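Local atomic coordinates of N-carbamoylsarcosine amidase related protein (Thermoplasma acidophilum, PDB entry 3EEF), a protein that probably hydrolyses the amide bond of N-carbamoylsarcosine, as a zinc-binding member of the isochorismatase-like hydrolase family. Residues A120-C123 / V124-A128. Sequence-based numbering, arbitrary orientation.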
ATOM      1  N   ALA A 120      -2.526 -16.527  17.129  1.00 41.33           N
ATOM      2  CA  ALA A 120      -3.352 -15.469  17.709  1.00 45.51           C
ATOM      3  C   ALA A 120      -2.611 -14.186  18.191  1.00 47.36           C
ATOM      4  O   ALA A 120      -3.210 -13.103  18.329  1.00 49.83           O
ATOM      5  CB  ALA A 120      -4.176 -16.079  18.883  1.00 44.23           C
ATOM      6  N   ASP A 121      -1.332 -14.320  18.489  1.00 47.30           N
ATOM      7  CA  ASP A 121      -0.538 -13.202  18.999  1.00 47.72           C
ATOM      8  C   ASP A 121       0.151 -12.388  17.926  1.00 44.46           C
ATOM      9  O   ASP A 121       0.352 -11.178  18.090  1.00 42.70           O
ATOM     10  CB  ASP A 121       0.548 -13.744  19.924  1.00 49.00           C
ATOM     11  CG  ASP A 121       0.095 -13.831  21.330  1.00 60.34           C
ATOM     12  OD1 ASP A 121      -1.129 -13.690  21.568  1.00 67.31           O
ATOM     13  OD2 ASP A 121       0.961 -14.028  22.203  1.00 63.20           O
ATOM     14  N   ILE A 122       0.585 -13.078  16.873  1.00 41.53           N
ATOM     15  CA  ILE A 122       1.392 -12.470  15.847  1.00 41.54           C
ATOM     16  C   ILE A 122       0.655 -12.477  14.493  1.00 41.70           C
ATOM     17  O   ILE A 122      -0.139 -11.552  14.214  1.00 38.50           O
ATOM     18  CB  ILE A 122       2.768 -13.131  15.762  1.00 42.60           C
ATOM     19  CG1 ILE A 122       3.464 -13.118  17.138  1.00 48.66           C
ATOM     20  CG2 ILE A 122       3.631 -12.416  14.763  1.00 41.91           C
ATOM     21  CD1 ILE A 122       4.783 -13.940  17.158  1.00 48.18           C
ATOM     22  N   CYS A 123       0.864 -13.499  13.665  1.00 37.16           N
ATOM     23  CA  CYS A 123       0.466 -13.360  12.260  1.00 37.82           C
ATOM     24  C   CYS A 123      -1.059 -13.294  12.041  1.00 37.29           C
ATOM     25  O   CYS A 123      -1.529 -12.576  11.147  1.00 42.65           O
ATOM     26  CB  CYS A 123       1.087 -14.471  11.411  1.00 39.32           C
ATOM     27  SG  CYS A 123       2.934 -14.489  11.399  1.00 45.54           S
ATOM     28  N   VAL A 124      -1.832 -14.043  12.819  1.00 36.04           N
ATOM     29  CA  VAL A 124      -3.288 -14.058  12.672  1.00 36.57           C
ATOM     30  C   VAL A 124      -3.826 -12.680  13.038  1.00 36.30           C
ATOM     31  O   VAL A 124      -4.668 -12.112  12.347  1.00 36.79           O
ATOM     32  CB  VAL A 124      -3.974 -15.170  13.532  1.00 35.70           C
ATOM     33  CG1 VAL A 124      -5.466 -14.928  13.612  1.00 35.78           C
ATOM     34  CG2 VAL A 124      -3.649 -16.595  12.978  1.00 28.11           C
ATOM     35  N   ARG A 125      -3.288 -12.137  14.110  1.00 36.85           N
ATOM     36  CA  ARG A 125      -3.723 -10.872  14.631  1.00 37.88           C
ATOM     37  C   ARG A 125      -3.382  -9.716  13.694  1.00 37.11           C
ATOM     38  O   ARG A 125      -4.184  -8.777  13.491  1.00 36.24           O
ATOM     39  CB  ARG A 125      -3.073 -10.665  15.997  1.00 38.72           C
ATOM     40  CG  ARG A 125      -3.591  -9.456  16.708  1.00 46.93           C
ATOM     41  CD  ARG A 125      -2.845  -9.180  17.980  1.00 51.10           C
ATOM     42  NE  ARG A 125      -2.994 -10.240  18.971  1.00 46.58           N
ATOM     43  CZ  ARG A 125      -2.763 -10.075  20.272  1.00 42.80           C
ATOM     44  NH1 ARG A 125      -2.415  -8.893  20.764  1.00 52.28           N
ATOM     45  NH2 ARG A 125      -2.943 -11.090  21.098  1.00 44.98           N
ATOM     46  N   HIS A 126      -2.164  -9.775  13.163  1.00 36.57           N
ATOM     47  CA  HIS A 126      -1.659  -8.772  12.237  1.00 36.29           C
ATOM     48  C   HIS A 126      -2.439  -8.782  10.932  1.00 36.12           C
ATOM     49  O   HIS A 126      -2.810  -7.744  10.409  1.00 38.54           O
ATOM     50  CB  HIS A 126      -0.155  -8.960  12.029  1.00 36.10           C
ATOM     51  CG  HIS A 126       0.660  -8.386  13.143  1.00 32.69           C
ATOM     52  ND1 HIS A 126       0.826  -9.034  14.344  1.00 38.89           N
ATOM     53  CD2 HIS A 126       1.261  -7.179  13.280  1.00 38.45           C
ATOM     54  CE1 HIS A 126       1.527  -8.266  15.159  1.00 32.01           C
ATOM     55  NE2 HIS A 126       1.821  -7.144  14.535  1.00 27.19           N
ATOM     56  N   THR A 127      -2.689  -9.965  10.405  1.00 36.91           N
ATOM     57  CA  THR A 127      -3.606 -10.117   9.293  1.00 34.51           C
ATOM     58  C   THR A 127      -4.983  -9.508   9.612  1.00 36.79           C
ATOM     59  O   THR A 127      -5.577  -8.848   8.761  1.00 37.25           O
ATOM     60  CB  THR A 127      -3.734 -11.587   8.964  1.00 34.12           C
ATOM     61  OG1 THR A 127      -2.412 -12.070   8.708  1.00 33.04           O
ATOM     62  CG2 THR A 127      -4.636 -11.817   7.722  1.00 32.42           C
ATOM     63  N   ALA A 128      -5.481  -9.729  10.826  1.00 38.06           N
ATOM     64  CA  ALA A 128      -6.794  -9.204  11.275  1.00 37.06           C
ATOM     65  C   ALA A 128      -6.812  -7.685  11.190  1.00 39.65           C
ATOM     66  O   ALA A 128      -7.737  -7.084  10.642  1.00 42.76           O
ATOM     67  CB  ALA A 128      -7.074  -9.641  12.717  1.00 32.67           C
TER
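Arg125, His126 and Thr127 reach back onto backbone carbonyls of 120-123 in a buried local contact where the loop following strand 112-116 runs into helix 123-133. Arg125 runs out extended and bends at chi3 (-64°), which turns NE onto Ala120 O at 2.9 Å, in the carbonyl plane and close to that of the guanidinium. Asp121 O lies over one guanidinium face, while Arg125 NH2 makes a salt bridge of 3.2 Å with Asp121 OD1, carboxylate and guanidinium being nearly perpendicular. NH2 is also salt-bridged to Asp150, and Asp121 OD2 accepts from Ile149 N and Asp150 N. Ile122, the N-cap residue, offers its carbonyl O to two donors, His126 N (2.9 Å) and His126 ND1 (2.7 Å), the latter from above the carbonyl plane but within that of the imidazole. NE2 of that ring meets Tyr161 OH of the second subunit. In this parallel-sheet isochorismatase-like fold, the same turn sets the Cys123 side chain about 5 Å from the zinc ion, consistent with the nucleophile position of family cysteine hydrolases. Thr127 OG1 (2.6 Å) and N (3.0 Å) grip Cys123 O from opposite faces, and Gly95 N is hydrogen-bonded to the same hydroxyl.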